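Local coordinates for protein RE55538p (Drosophila melanogaster, PDB 4IX7) that represses neural development genes by binding, as a homodimer, a palindromic DNA site through its BEN domain, and acts as a corepressor for Suppressor of Hairless in Notch signalling, at residues 14-17 / 18-22; 33-36 / 37-41; 84-87 / 88-92; 93-96 / 97-101; 104-107 / 108-112. All coordinates share one frame; numbering follows the deposited sequence.

Contact 1 of 5, residues 14-17 / 18-22; sequences VPAS and VFENI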
# COMPACT_ATOMS: atom_id res chain seq x y z
N VAL C 14 26.41 1.34 6.18
CA VAL C 14 26.51 2.36 5.15
C VAL C 14 27.53 3.39 5.64
O VAL C 14 27.75 3.49 6.85
CB VAL C 14 25.15 3.06 4.89
CG1 VAL C 14 24.10 2.05 4.44
CG2 VAL C 14 24.67 3.79 6.15
N PRO C 15 28.15 4.14 4.72
CA PRO C 15 29.09 5.16 5.21
C PRO C 15 28.38 6.20 6.07
O PRO C 15 27.20 6.47 5.85
CB PRO C 15 29.61 5.80 3.93
CG PRO C 15 29.39 4.77 2.86
CD PRO C 15 28.10 4.10 3.25
N ALA C 16 29.09 6.75 7.05
CA ALA C 16 28.52 7.82 7.88
C ALA C 16 28.04 8.98 7.02
O ALA C 16 27.01 9.59 7.33
CB ALA C 16 29.53 8.29 8.91
N SER C 17 28.78 9.29 5.96
CA SER C 17 28.42 10.39 5.08
C SER C 17 27.01 10.20 4.51
O SER C 17 26.26 11.16 4.34
CB SER C 17 29.45 10.57 3.96
OG SER C 17 29.52 9.43 3.12
N VAL C 18 26.65 8.95 4.25
CA VAL C 18 25.32 8.64 3.74
C VAL C 18 24.30 8.66 4.88
O VAL C 18 23.26 9.32 4.79
CB VAL C 18 25.29 7.28 3.01
CG1 VAL C 18 23.87 6.91 2.62
CG2 VAL C 18 26.18 7.32 1.78
N PHE C 19 24.61 7.95 5.97
CA PHE C 19 23.68 7.81 7.08
C PHE C 19 23.27 9.17 7.66
O PHE C 19 22.09 9.41 7.92
CB PHE C 19 24.30 6.94 8.18
CG PHE C 19 23.31 6.43 9.19
CD1 PHE C 19 22.51 5.34 8.90
CD2 PHE C 19 23.18 7.04 10.43
CE1 PHE C 19 21.60 4.86 9.83
CE2 PHE C 19 22.27 6.56 11.37
CZ PHE C 19 21.48 5.47 11.06
N GLU C 20 24.24 10.04 7.85
CA GLU C 20 23.97 11.34 8.47
C GLU C 20 23.24 12.32 7.55
O GLU C 20 22.70 13.31 8.03
CB GLU C 20 25.28 11.97 8.95
CG GLU C 20 25.93 11.19 10.08
CD GLU C 20 27.36 11.62 10.35
OE1 GLU C 20 27.89 12.43 9.56
OE2 GLU C 20 27.94 11.15 11.34
N ASN C 21 23.20 12.03 6.26
CA ASN C 21 22.58 12.94 5.30
C ASN C 21 21.19 12.48 4.85
O ASN C 21 20.56 13.11 4.00
CB ASN C 21 23.49 13.15 4.10
CG ASN C 21 23.05 14.30 3.22
OD1 ASN C 21 22.62 15.35 3.71
ND2 ASN C 21 23.12 14.09 1.90
N ILE C 22 20.71 11.39 5.43
CA ILE C 22 19.36 10.93 5.14
C ILE C 22 18.32 11.81 5.83
O ILE C 22 18.47 12.17 7.00
CB ILE C 22 19.20 9.46 5.59
CG1 ILE C 22 20.03 8.56 4.68
CG2 ILE C 22 17.75 9.03 5.55
CD1 ILE C 22 20.10 7.13 5.17
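Pro-15 O takes the amide of Phe-19 at 3.0 Å in a nearly straight bond, N-H...O angle 171°, with the donor lying in the carbonyl plane. The amide of Val-18 leans on the same oxygen in a weak bond, and one residue further Glu-20 N reaches Ala-16 O at 2.9 Å. These bonds carry the chain out of strand 13-15 into the short helix 16-19, with Pro-15 as N-cap.

Packing follows the same turn. Val-14 sends its CG2 methyl crosswise against Phe-19, 3.8 Å from CB and obliquely placed to the ring. The phenyl group swings off beyond it, its CG anti to the backbone N (chi1 -164°), to meet the ring of Trp-24. Val-18 CG2 runs alongside Pro-15 CD at 4.0 Å, the two side chains pointing the same way. The aliphatic part of Glu-20 lies over the carbonyl oxygen of Ala-16, with CG 3.4 Å away, while its carboxylate ends near the methyl of Ala-16.

Val-14 and Val-18 also touch Thr-37 on helix 27-38. The chemistry is thus divided: backbone bonds fix the strand-to-helix turn, and apolar branches join it to the helical body of the BEN domain.

Contact 2 of 5, residues 33-36 / 37-41; sequences KLLV and TIFDR. With nucleotides of chain B.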
# COMPACT_ATOMS: atom_id res chain seq x y z
N LYS C 33 17.22 5.58 -0.27
CA LYS C 33 18.65 5.89 -0.16
C LYS C 33 19.43 4.73 0.42
O LYS C 33 20.50 4.38 -0.08
CB LYS C 33 18.89 7.16 0.66
CG LYS C 33 20.36 7.57 0.72
CD LYS C 33 20.95 7.77 -0.68
CE LYS C 33 22.26 8.55 -0.62
NZ LYS C 33 22.87 8.76 -1.97
N LEU C 34 18.89 4.12 1.47
CA LEU C 34 19.56 2.97 2.06
C LEU C 34 19.66 1.85 1.03
O LEU C 34 20.70 1.21 0.90
CB LEU C 34 18.84 2.49 3.32
CG LEU C 34 18.90 3.44 4.52
CD1 LEU C 34 17.93 3.00 5.62
CD2 LEU C 34 20.32 3.50 5.06
N LEU C 35 18.57 1.60 0.30
CA LEU C 35 18.57 0.53 -0.69
C LEU C 35 19.64 0.67 -1.76
O LEU C 35 20.32 -0.30 -2.08
CB LEU C 35 17.20 0.41 -1.37
CG LEU C 35 16.08 -0.23 -0.54
CD1 LEU C 35 14.77 -0.00 -1.26
CD2 LEU C 35 16.31 -1.72 -0.28
N VAL C 36 19.81 1.87 -2.31
CA VAL C 36 20.79 2.05 -3.38
C VAL C 36 22.21 2.12 -2.85
O VAL C 36 23.17 2.09 -3.62
CB VAL C 36 20.49 3.27 -4.27
CG1 VAL C 36 19.13 3.07 -4.96
CG2 VAL C 36 20.54 4.57 -3.46
N THR C 37 22.34 2.24 -1.53
CA THR C 37 23.66 2.20 -0.89
C THR C 37 24.08 0.76 -0.60
O THR C 37 25.26 0.41 -0.73
CB THR C 37 23.67 3.03 0.42
OG1 THR C 37 23.27 4.38 0.13
CG2 THR C 37 25.08 3.07 1.01
N ILE C 38 23.11 -0.07 -0.27
CA ILE C 38 23.35 -1.43 0.23
C ILE C 38 23.31 -2.47 -0.90
O ILE C 38 24.04 -3.48 -0.85
CB ILE C 38 22.34 -1.77 1.34
CG1 ILE C 38 22.64 -0.95 2.59
CG2 ILE C 38 22.31 -3.26 1.64
CD1 ILE C 38 21.46 -0.84 3.54
N PHE C 39 22.49 -2.22 -1.91
CA PHE C 39 22.32 -3.13 -3.04
C PHE C 39 22.66 -2.43 -4.34
O PHE C 39 22.37 -1.25 -4.50
CB PHE C 39 20.85 -3.57 -3.14
CG PHE C 39 20.34 -4.34 -1.95
CD1 PHE C 39 20.68 -5.68 -1.78
CD2 PHE C 39 19.51 -3.74 -1.03
CE1 PHE C 39 20.19 -6.40 -0.68
CE2 PHE C 39 19.01 -4.45 0.07
CZ PHE C 39 19.36 -5.78 0.24
N ASP C 40 23.27 -3.15 -5.29
CA ASP C 40 23.42 -2.55 -6.62
C ASP C 40 22.07 -2.51 -7.35
O ASP C 40 21.13 -3.22 -6.98
CB ASP C 40 24.54 -3.22 -7.45
CG ASP C 40 24.34 -4.70 -7.65
OD1 ASP C 40 23.21 -5.14 -7.93
OD2 ASP C 40 25.35 -5.44 -7.57
N ARG C 41 21.96 -1.64 -8.35
CA ARG C 41 20.68 -1.44 -9.02
C ARG C 41 20.20 -2.72 -9.69
O ARG C 41 19.00 -2.99 -9.74
CB ARG C 41 20.73 -0.31 -10.06
CG ARG C 41 21.23 1.02 -9.53
CD ARG C 41 20.43 1.53 -8.36
NE ARG C 41 21.00 2.81 -7.92
CZ ARG C 41 20.48 4.00 -8.17
NH1 ARG C 41 19.32 4.11 -8.81
NH2 ARG C 41 21.10 5.09 -7.73
O5' DG B 1 23.20 8.57 -10.53
C5' DG B 1 22.41 9.14 -11.57
C4' DG B 1 21.53 8.09 -12.21
O4' DG B 1 22.31 6.99 -12.74
C3' DG B 1 20.62 7.38 -11.23
O3' DG B 1 19.51 8.21 -11.08
C2' DG B 1 20.25 6.11 -11.97
C1' DG B 1 21.56 5.79 -12.67
N9 DG B 1 22.42 4.80 -12.02
C8 DG B 1 23.25 5.06 -10.96
N7 DG B 1 23.93 4.01 -10.58
C5 DG B 1 23.55 3.02 -11.46
C6 DG B 1 23.97 1.67 -11.53
O6 DG B 1 24.79 1.09 -10.80
N1 DG B 1 23.35 0.98 -12.56
C2 DG B 1 22.43 1.53 -13.42
N2 DG B 1 21.94 0.70 -14.35
N3 DG B 1 22.02 2.80 -13.36
C4 DG B 1 22.62 3.48 -12.36
O HOH W 1 22.88 0.93 -6.21
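Val-36 CG1 sits over the centre of the Arg-41 guanidinium at 3.5 Å from NE, where helix 27-38 of the BEN domain gives way to the turn leading into helix 41-46. The opposite face of this flat group is covered, toward its rim, by C8 of nucleotide DG1 of chain B, so the guanidinium is sandwiched between a methyl and a base. Arg-41 CG also packs on the same guanine, 3.5 Å from its C6. The bend at chi2 (-56°) folds the arginine back over the helix end.

At the edge of the guanidinium a water lies in plane and accepts a weak bond from NE. It donates to both Val-36 O and Phe-39 O, bridging the carbonyls at the helix end. NH1 pairs with Glu-102 of helix 88-112 and with a DNA phosphate. A leucine here would probably leave the phosphate without this positive mate, Glu-102 with Lys-98 in place of two partners, and the water without its third.

Behind this shell, Phe-39 N closes the helix on Leu-35 O at 2.9 Å, and Leu-35 CD2 touches the Phe-39 ring at CD2 and CE2. Asp-40 is the N-cap of the next helix. One turn back, Thr-37 OG1, anti to its carbonyl carbon, donates to Lys-33 O at 2.8 Å, 32° out of the carbonyl plane.

Contact 3 of 5, residues 84-87 / 88-92; sequences CNAS and EKEVR. With nucleotides of chain A.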
# COMPACT_ATOMS: atom_id res chain seq x y z
N CYS C 84 12.39 7.12 11.60
CA CYS C 84 11.31 7.83 10.93
C CYS C 84 9.99 7.64 11.66
O CYS C 84 9.04 8.38 11.42
CB CYS C 84 11.17 7.33 9.49
SG CYS C 84 10.15 8.38 8.44
N ASN C 85 9.95 6.65 12.56
CA ASN C 85 8.74 6.29 13.27
C ASN C 85 7.62 5.87 12.31
O ASN C 85 6.46 6.24 12.47
CB ASN C 85 8.29 7.40 14.22
CG ASN C 85 9.34 7.73 15.27
OD1 ASN C 85 10.15 6.87 15.64
ND2 ASN C 85 9.34 8.96 15.76
N ALA C 86 8.01 5.09 11.30
CA ALA C 86 7.09 4.53 10.33
C ALA C 86 6.82 3.10 10.74
O ALA C 86 7.57 2.53 11.53
CB ALA C 86 7.71 4.57 8.95
N SER C 87 5.75 2.50 10.22
CA SER C 87 5.50 1.09 10.51
C SER C 87 6.38 0.23 9.63
O SER C 87 6.88 0.68 8.59
CB SER C 87 4.03 0.74 10.27
OG SER C 87 3.73 0.74 8.89
N GLU C 88 6.57 -1.02 10.04
CA GLU C 88 7.32 -1.95 9.21
C GLU C 88 6.66 -2.10 7.84
O GLU C 88 7.33 -2.16 6.81
CB GLU C 88 7.47 -3.31 9.89
CG GLU C 88 7.98 -4.37 8.93
CD GLU C 88 8.60 -5.57 9.62
OE1 GLU C 88 8.79 -5.53 10.86
OE2 GLU C 88 8.90 -6.56 8.91
N LYS C 89 5.33 -2.15 7.82
CA LYS C 89 4.62 -2.29 6.54
C LYS C 89 4.92 -1.12 5.59
O LYS C 89 5.10 -1.31 4.38
CB LYS C 89 3.11 -2.41 6.78
CG LYS C 89 2.33 -2.57 5.49
CD LYS C 89 0.83 -2.66 5.74
CE LYS C 89 0.07 -2.72 4.42
NZ LYS C 89 -1.39 -2.98 4.60
N GLU C 90 4.98 0.09 6.14
CA GLU C 90 5.27 1.29 5.37
C GLU C 90 6.67 1.21 4.74
O GLU C 90 6.86 1.57 3.59
CB GLU C 90 5.18 2.52 6.28
CG GLU C 90 5.14 3.85 5.58
CD GLU C 90 4.87 4.98 6.55
OE1 GLU C 90 4.28 4.69 7.62
OE2 GLU C 90 5.24 6.14 6.26
N VAL C 91 7.63 0.70 5.51
CA VAL C 91 8.98 0.54 4.99
C VAL C 91 9.00 -0.52 3.89
O VAL C 91 9.60 -0.32 2.84
CB VAL C 91 9.98 0.18 6.09
CG1 VAL C 91 11.38 0.08 5.51
CG2 VAL C 91 9.94 1.23 7.19
N ARG C 92 8.34 -1.65 4.13
CA ARG C 92 8.32 -2.72 3.14
C ARG C 92 7.68 -2.25 1.84
O ARG C 92 8.15 -2.60 0.75
CB ARG C 92 7.60 -3.96 3.70
CG ARG C 92 8.44 -4.71 4.72
CD ARG C 92 7.68 -5.86 5.37
NE ARG C 92 8.61 -6.73 6.08
CZ ARG C 92 9.08 -7.87 5.58
NH1 ARG C 92 8.68 -8.28 4.38
NH2 ARG C 92 9.93 -8.61 6.28
P DC A 5 -1.80 -5.73 6.59
OP1 DC A 5 -0.81 -5.64 7.69
OP2 DC A 5 -2.40 -4.51 6.04
O5' DC A 5 -1.15 -6.51 5.36
C5' DC A 5 -0.62 -7.79 5.57
C4' DC A 5 -0.26 -8.39 4.23
O4' DC A 5 -1.46 -8.65 3.47
C3' DC A 5 0.54 -7.46 3.33
O3' DC A 5 1.88 -7.84 3.51
C2' DC A 5 0.06 -7.78 1.92
C1' DC A 5 -1.03 -8.82 2.14
N1 DC A 5 -2.22 -8.64 1.29
C2 DC A 5 -2.44 -9.51 0.23
O2 DC A 5 -1.60 -10.40 -0.01
N3 DC A 5 -3.56 -9.35 -0.52
C4 DC A 5 -4.42 -8.37 -0.24
N4 DC A 5 -5.51 -8.26 -1.01
C5 DC A 5 -4.20 -7.47 0.85
C6 DC A 5 -3.10 -7.64 1.59
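The amide of Val-91 bonds to Ser-87 O at 3.2 Å, opening the first turn of helix 88-112 after the loop that follows helix 70-84. Ser-87 is the N-cap: with chi1 at 71°, its OG lies between its own backbone N and carbonyl carbon and from there accepts from Glu-90 N at 3.1 Å. The methyl of Ala-86 meets the extended side chain of Glu-90, 3.7 Å from OE1, and Val-91 CG2 rests against Ser-87 O at 3.4 Å.

Along the new helix, in one of its two modelled conformers, Arg-92 NE forms a salt bridge with Glu-88 OE2 at 2.8 Å, using the anti lone pair of that oxygen. The fully extended Lys-89 runs out to the phosphate backbone of DNA chain A, where NZ donates to OP2 of DC5; the modelled separation is very short, and its exact length is doubtful. The arrangement is a serine N-cap at the start of the long DNA-binding helix of the BEN domain, with a lysine reaching a phosphate.

Contact 4 of 5, residues 93-96 / 97-101; sequences NAIT and TKCAD. With nucleotides of chain B; nucleotides of chain A.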
# COMPACT_ATOMS: atom_id res chain seq x y z
N ASN C 93 6.63 -1.44 1.94
CA ASN C 93 5.99 -0.91 0.74
C ASN C 93 6.94 -0.04 -0.06
O ASN C 93 6.97 -0.09 -1.29
CB ASN C 93 4.71 -0.15 1.05
CG ASN C 93 4.06 0.40 -0.20
OD1 ASN C 93 4.01 1.61 -0.41
ND2 ASN C 93 3.59 -0.50 -1.06
N ALA C 94 7.75 0.75 0.64
CA ALA C 94 8.75 1.55 -0.05
C ALA C 94 9.78 0.69 -0.78
O ALA C 94 10.20 1.03 -1.89
CB ALA C 94 9.43 2.51 0.92
N ILE C 95 10.18 -0.43 -0.17
CA ILE C 95 11.12 -1.34 -0.82
C ILE C 95 10.49 -1.97 -2.07
O ILE C 95 11.12 -2.02 -3.14
CB ILE C 95 11.59 -2.45 0.13
CG1 ILE C 95 12.23 -1.84 1.38
CG2 ILE C 95 12.61 -3.34 -0.59
CD1 ILE C 95 12.54 -2.86 2.48
N THR C 96 9.24 -2.42 -1.96
CA THR C 96 8.54 -2.98 -3.11
C THR C 96 8.53 -2.00 -4.28
O THR C 96 8.80 -2.36 -5.43
CB THR C 96 7.07 -3.36 -2.74
OG1 THR C 96 7.08 -4.42 -1.76
CG2 THR C 96 6.29 -3.79 -3.97
N THR C 97 8.22 -0.74 -3.98
CA THR C 97 8.13 0.27 -5.01
C THR C 97 9.49 0.53 -5.64
O THR C 97 9.61 0.61 -6.85
CB THR C 97 7.56 1.58 -4.45
OG1 THR C 97 6.31 1.32 -3.77
CG2 THR C 97 7.32 2.57 -5.59
N LYS C 98 10.52 0.64 -4.81
CA LYS C 98 11.86 0.91 -5.33
C LYS C 98 12.35 -0.23 -6.23
O LYS C 98 12.97 0.02 -7.28
CB LYS C 98 12.84 1.17 -4.19
CG LYS C 98 14.29 1.38 -4.63
CD LYS C 98 14.39 2.48 -5.69
CE LYS C 98 15.83 2.93 -5.87
NZ LYS C 98 15.98 3.94 -6.97
N CYS C 99 12.09 -1.47 -5.83
CA CYS C 99 12.44 -2.63 -6.66
C CYS C 99 11.73 -2.56 -8.00
O CYS C 99 12.33 -2.82 -9.04
CB CYS C 99 12.09 -3.94 -5.95
SG CYS C 99 13.19 -4.32 -4.58
N ALA C 100 10.45 -2.20 -7.98
CA ALA C 100 9.68 -2.06 -9.22
C ALA C 100 10.23 -0.93 -10.09
O ALA C 100 10.31 -1.05 -11.30
CB ALA C 100 8.21 -1.85 -8.91
N ASP C 101 10.63 0.17 -9.45
CA ASP C 101 11.21 1.31 -10.16
C ASP C 101 12.52 0.92 -10.87
O ASP C 101 12.76 1.28 -12.03
CB ASP C 101 11.47 2.48 -9.21
CG ASP C 101 10.18 3.11 -8.68
OD1 ASP C 101 9.11 2.93 -9.29
OD2 ASP C 101 10.26 3.84 -7.66
P DT B 3 14.37 8.55 -6.34
OP1 DT B 3 15.08 9.28 -5.27
OP2 DT B 3 14.52 7.10 -6.54
O5' DT B 3 12.80 8.82 -6.14
C5' DT B 3 12.39 10.14 -5.89
C4' DT B 3 10.88 10.17 -5.84
O4' DT B 3 10.37 9.89 -7.16
C3' DT B 3 10.25 9.13 -4.91
O3' DT B 3 9.49 9.84 -3.92
C2' DT B 3 9.41 8.27 -5.84
C1' DT B 3 9.14 9.19 -7.01
N1 DT B 3 8.87 8.53 -8.30
C2 DT B 3 7.77 8.95 -9.04
O2 DT B 3 7.00 9.82 -8.66
N3 DT B 3 7.61 8.29 -10.23
C4 DT B 3 8.43 7.32 -10.77
O4 DT B 3 8.19 6.80 -11.85
C5 DT B 3 9.56 6.94 -9.96
C7 DT B 3 10.51 5.89 -10.43
C6 DT B 3 9.74 7.57 -8.79
P DC B 4 8.73 9.04 -2.76
OP1 DC B 4 8.59 9.95 -1.59
OP2 DC B 4 9.36 7.72 -2.61
O5' DC B 4 7.29 8.77 -3.39
C5' DC B 4 6.49 9.89 -3.73
C4' DC B 4 5.29 9.39 -4.50
O4' DC B 4 5.72 8.77 -5.73
C3' DC B 4 4.50 8.29 -3.80
O3' DC B 4 3.34 8.94 -3.29
C2' DC B 4 4.18 7.26 -4.88
C1' DC B 4 4.67 7.93 -6.15
N1 DC B 4 5.26 7.01 -7.15
C2 DC B 4 4.64 6.85 -8.39
O2 DC B 4 3.61 7.48 -8.62
N3 DC B 4 5.18 6.00 -9.30
C4 DC B 4 6.31 5.33 -9.01
N4 DC B 4 6.82 4.50 -9.93
C5 DC B 4 6.95 5.47 -7.73
C6 DC B 4 6.40 6.31 -6.85
P DA A 7 6.58 -8.33 -2.95
OP1 DA A 7 7.67 -9.29 -2.67
OP2 DA A 7 6.79 -6.87 -2.83
O5' DA A 7 6.04 -8.57 -4.41
C5' DA A 7 5.85 -9.91 -4.84
C4' DA A 7 5.45 -9.90 -6.30
O4' DA A 7 4.06 -9.47 -6.39
C3' DA A 7 6.26 -8.98 -7.21
O3' DA A 7 6.33 -9.60 -8.50
C2' DA A 7 5.42 -7.70 -7.27
C1' DA A 7 4.00 -8.25 -7.12
N9 DA A 7 3.07 -7.37 -6.40
C8 DA A 7 3.34 -6.61 -5.29
N7 DA A 7 2.31 -5.90 -4.88
C5 DA A 7 1.29 -6.23 -5.77
C6 DA A 7 -0.05 -5.82 -5.89
N6 DA A 7 -0.65 -4.95 -5.06
N1 DA A 7 -0.77 -6.35 -6.91
C2 DA A 7 -0.20 -7.22 -7.75
N3 DA A 7 1.06 -7.68 -7.74
C4 DA A 7 1.76 -7.13 -6.73
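Hydrogen bonds along the helix come first: Asn-93 O is gripped twice by Thr-97, by the amide at 3.0 Å and by OG1 at 2.9 Å, the two donors arriving from opposite faces of the carbonyl plane. The hydroxyl is brought there by chi1 of -53°, anti to the carbonyl carbon, and the same rotation sets CG2 anti to the backbone N, where it meets the DNA. The helical ladder then continues through Lys-98, Cys-99 and Ala-100, each amide bonding four residues back.

Apolar packing within the turn is slight, with Ile-95 CG2 beside Cys-99 SG at 4.1 Å. Ile-95 itself faces Thr-31 of helix 27-38.

The polar contacts to DNA fall on two strands. Thr-96 OG1 donates to OP2 of DA7 of chain A at 2.7 Å. On chain B, N4 of DC4 donates to Asp-101 OD1 at 2.8 Å in an almost straight bond (176°), while OD2 is held by Arg-32, a second-shell partner likely to fix the carboxylate's rotation. Lys-98 NZ, 3.5 Å from OP2 of DT3, has its salt bridge with Glu-102.

Among nonpolar contacts, Thr-97 CG2 meets C5 of DC4 at 3.6 Å, and methyl C7 of DT3 packs on the Asp-101 carboxyl group. A serine in place of Thr-97 would probably open a gap beside C5 of the cytosine. N4, C5 and C7 are major-groove atoms, consistent with a BEN-domain recognition helix set in that groove.

Contact 5 of 5, residues 104-107 / 108-112; sequences KMMK and IQNVK. With nucleotides of chain A.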
# COMPACT_ATOMS: atom_id res chain seq x y z
N LYS C 104 11.93 -1.26 -13.90
CA LYS C 104 11.50 -0.50 -15.07
C LYS C 104 12.69 0.09 -15.79
O LYS C 104 12.77 0.09 -17.02
CB LYS C 104 10.54 0.61 -14.66
CG LYS C 104 9.14 0.11 -14.36
CD LYS C 104 8.35 1.15 -13.59
CE LYS C 104 6.96 0.62 -13.31
NZ LYS C 104 6.18 1.59 -12.49
N MSE C 105 13.63 0.58 -15.00
CA MSE C 105 14.84 1.14 -15.57
C MSE C 105 15.71 0.09 -16.26
O MSE C 105 16.27 0.35 -17.33
CB MSE C 105 15.58 1.92 -14.49
CG MSE C 105 14.76 3.08 -14.00
SE MSE C 105 14.70 4.42 -15.40
CE MSE C 105 16.63 4.64 -15.28
N MSE C 106 15.79 -1.12 -15.69
CA MSE C 106 16.51 -2.22 -16.34
C MSE C 106 15.89 -2.61 -17.68
O MSE C 106 16.60 -2.92 -18.64
CB MSE C 106 16.60 -3.45 -15.43
CG MSE C 106 17.12 -4.71 -16.14
SE MSE C 106 17.10 -6.37 -15.10
CE MSE C 106 15.19 -6.72 -15.11
N LYS C 107 14.56 -2.61 -17.74
CA LYS C 107 13.86 -2.98 -18.97
C LYS C 107 14.17 -2.00 -20.09
O LYS C 107 14.27 -2.39 -21.25
CB LYS C 107 12.36 -3.05 -18.74
CG LYS C 107 11.92 -4.29 -18.00
CD LYS C 107 10.41 -4.45 -18.07
CE LYS C 107 9.93 -5.61 -17.23
NZ LYS C 107 8.68 -5.26 -16.52
N ILE C 108 14.31 -0.73 -19.72
CA ILE C 108 14.69 0.31 -20.67
C ILE C 108 16.08 0.06 -21.23
O ILE C 108 16.30 0.12 -22.44
CB ILE C 108 14.63 1.70 -20.00
CG1 ILE C 108 13.18 2.17 -19.90
CG2 ILE C 108 15.46 2.72 -20.78
CD1 ILE C 108 12.96 3.25 -18.87
N GLN C 109 17.03 -0.22 -20.34
CA GLN C 109 18.41 -0.39 -20.76
C GLN C 109 18.60 -1.64 -21.61
O GLN C 109 19.51 -1.70 -22.43
CB GLN C 109 19.35 -0.37 -19.54
CG GLN C 109 19.74 1.05 -19.11
CD GLN C 109 19.61 1.29 -17.62
OE1 GLN C 109 20.21 0.58 -16.80
NE2 GLN C 109 18.83 2.31 -17.25
N ASN C 110 17.73 -2.63 -21.43
CA ASN C 110 17.77 -3.83 -22.26
C ASN C 110 17.27 -3.58 -23.68
O ASN C 110 17.74 -4.20 -24.63
CB ASN C 110 16.99 -4.98 -21.62
CG ASN C 110 17.72 -5.60 -20.45
OD1 ASN C 110 18.91 -5.35 -20.23
ND2 ASN C 110 17.02 -6.43 -19.68
N VAL C 111 16.29 -2.68 -23.81
CA VAL C 111 15.75 -2.31 -25.11
C VAL C 111 16.85 -1.69 -25.97
O VAL C 111 16.97 -1.98 -27.16
CB VAL C 111 14.56 -1.34 -24.98
CG1 VAL C 111 14.19 -0.75 -26.33
CG2 VAL C 111 13.37 -2.06 -24.37
N LYS C 112 17.66 -0.83 -25.35
CA LYS C 112 18.81 -0.23 -26.01
C LYS C 112 19.80 -1.29 -26.48
O LYS C 112 20.44 -1.13 -27.52
CB LYS C 112 19.51 0.74 -25.06
CG LYS C 112 18.64 1.91 -24.62
CD LYS C 112 19.13 2.51 -23.30
CE LYS C 112 20.61 2.87 -23.34
NZ LYS C 112 21.01 3.69 -22.16
P DG A 10 3.01 -1.49 -18.68
OP1 DG A 10 2.72 -1.98 -20.06
OP2 DG A 10 4.42 -1.29 -18.27
O5' DG A 10 2.25 -0.12 -18.45
C5' DG A 10 0.87 -0.06 -18.77
C4' DG A 10 0.39 1.37 -18.64
O4' DG A 10 0.47 1.82 -17.26
C3' DG A 10 1.18 2.39 -19.44
O3' DG A 10 0.23 3.35 -19.86
C2' DG A 10 2.18 2.94 -18.43
C1' DG A 10 1.43 2.86 -17.12
N9 DG A 10 2.20 2.44 -15.95
C8 DG A 10 3.30 1.61 -15.91
N7 DG A 10 3.74 1.39 -14.70
C5 DG A 10 2.86 2.10 -13.89
C6 DG A 10 2.84 2.26 -12.48
O6 DG A 10 3.61 1.77 -11.64
N1 DG A 10 1.79 3.07 -12.06
C2 DG A 10 0.88 3.67 -12.89
N2 DG A 10 -0.06 4.43 -12.30
N3 DG A 10 0.89 3.54 -14.21
C4 DG A 10 1.90 2.75 -14.64
P DT A 9 5.26 -6.13 -15.13
OP1 DT A 9 5.33 -6.95 -16.37
OP2 DT A 9 6.50 -5.55 -14.58
O5' DT A 9 4.23 -4.94 -15.36
C5' DT A 9 2.95 -5.17 -15.94
C4' DT A 9 2.12 -3.91 -15.81
O4' DT A 9 1.85 -3.64 -14.42
C3' DT A 9 2.82 -2.66 -16.33
O3' DT A 9 2.31 -2.50 -17.65
C2' DT A 9 2.32 -1.55 -15.42
C1' DT A 9 1.59 -2.26 -14.28
N1 DT A 9 2.05 -1.88 -12.93
C2 DT A 9 1.12 -1.40 -12.03
O2 DT A 9 -0.06 -1.25 -12.30
N3 DT A 9 1.62 -1.08 -10.79
C4 DT A 9 2.93 -1.19 -10.38
O4 DT A 9 3.28 -0.89 -9.25
C5 DT A 9 3.84 -1.71 -11.36
C7 DT A 9 5.29 -1.89 -11.03
C6 DT A 9 3.37 -2.04 -12.57
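Ile-108 begins the second segment with its amide on Lys-104 O at 3.2 Å, its CD1 lying alongside SE of Met-105, a selenomethionine, at 4.1 Å, the two side chains pointing the same way. Its CG1, anti to the carbonyl carbon, lies over the Lys-104 carbonyl oxygen.

Gln-109 N bonds to Met-105 O at 3.2 Å. Its side chain, bent at chi2 (133°), folds back across that selenomethionine, NE2 coming to 3.8 Å from CE, while OE1 accepts from N2 of a guanine base.

This is the C-terminal part of helix 88-112, the long DNA-binding helix of the BEN domain, and Lys-104 and Lys-107, one turn earlier, reach DNA chain A. The extended Lys-104 carries NZ to O6 of DG10 at 2.7 Å, and NZ also bonds to O6 of another guanine; its CE packs near the methyl C7 of DT9. Lys-107 NZ stands 2.9 Å from OP2 of DT9, close to a backbone phosphate, and has a weak bond to Asn-103.

Asn-110 N takes Met-106 O at 3.0 Å, and its ND2 crosses CG of that second selenomethionine, which leads away toward Ala-45 and Thr-46 of helix 41-46. Val-111 N then bonds to Lys-107 O, with CG2 resting on the same oxygen at 3.3 Å.

Overall arrangement
From the N terminus the five contacts follow in series, none nested and none crossing, and each joins adjoining segments, closing a helical turn, a cap or a helix end. Contact 1 turns strand 13-15 into helix 16-19 and packs on contact 2 through Val-14 CG1 against Ile-38 CG1, and Ile-22 CD1 against Leu-34 CD2. Contact 2, at the end of helix 27-38, meets contact 4 through Val-36 and Leu-35 against Lys-98. Contact 3 joins the loop after helix 70-84 to the start of helix 88-112, and contacts 4 and 5 follow at its middle and C-terminal part. With contacts 3 and 5 centred about 30 Å apart, helix 88-112 reaches across the chain from one side of its centre to the other.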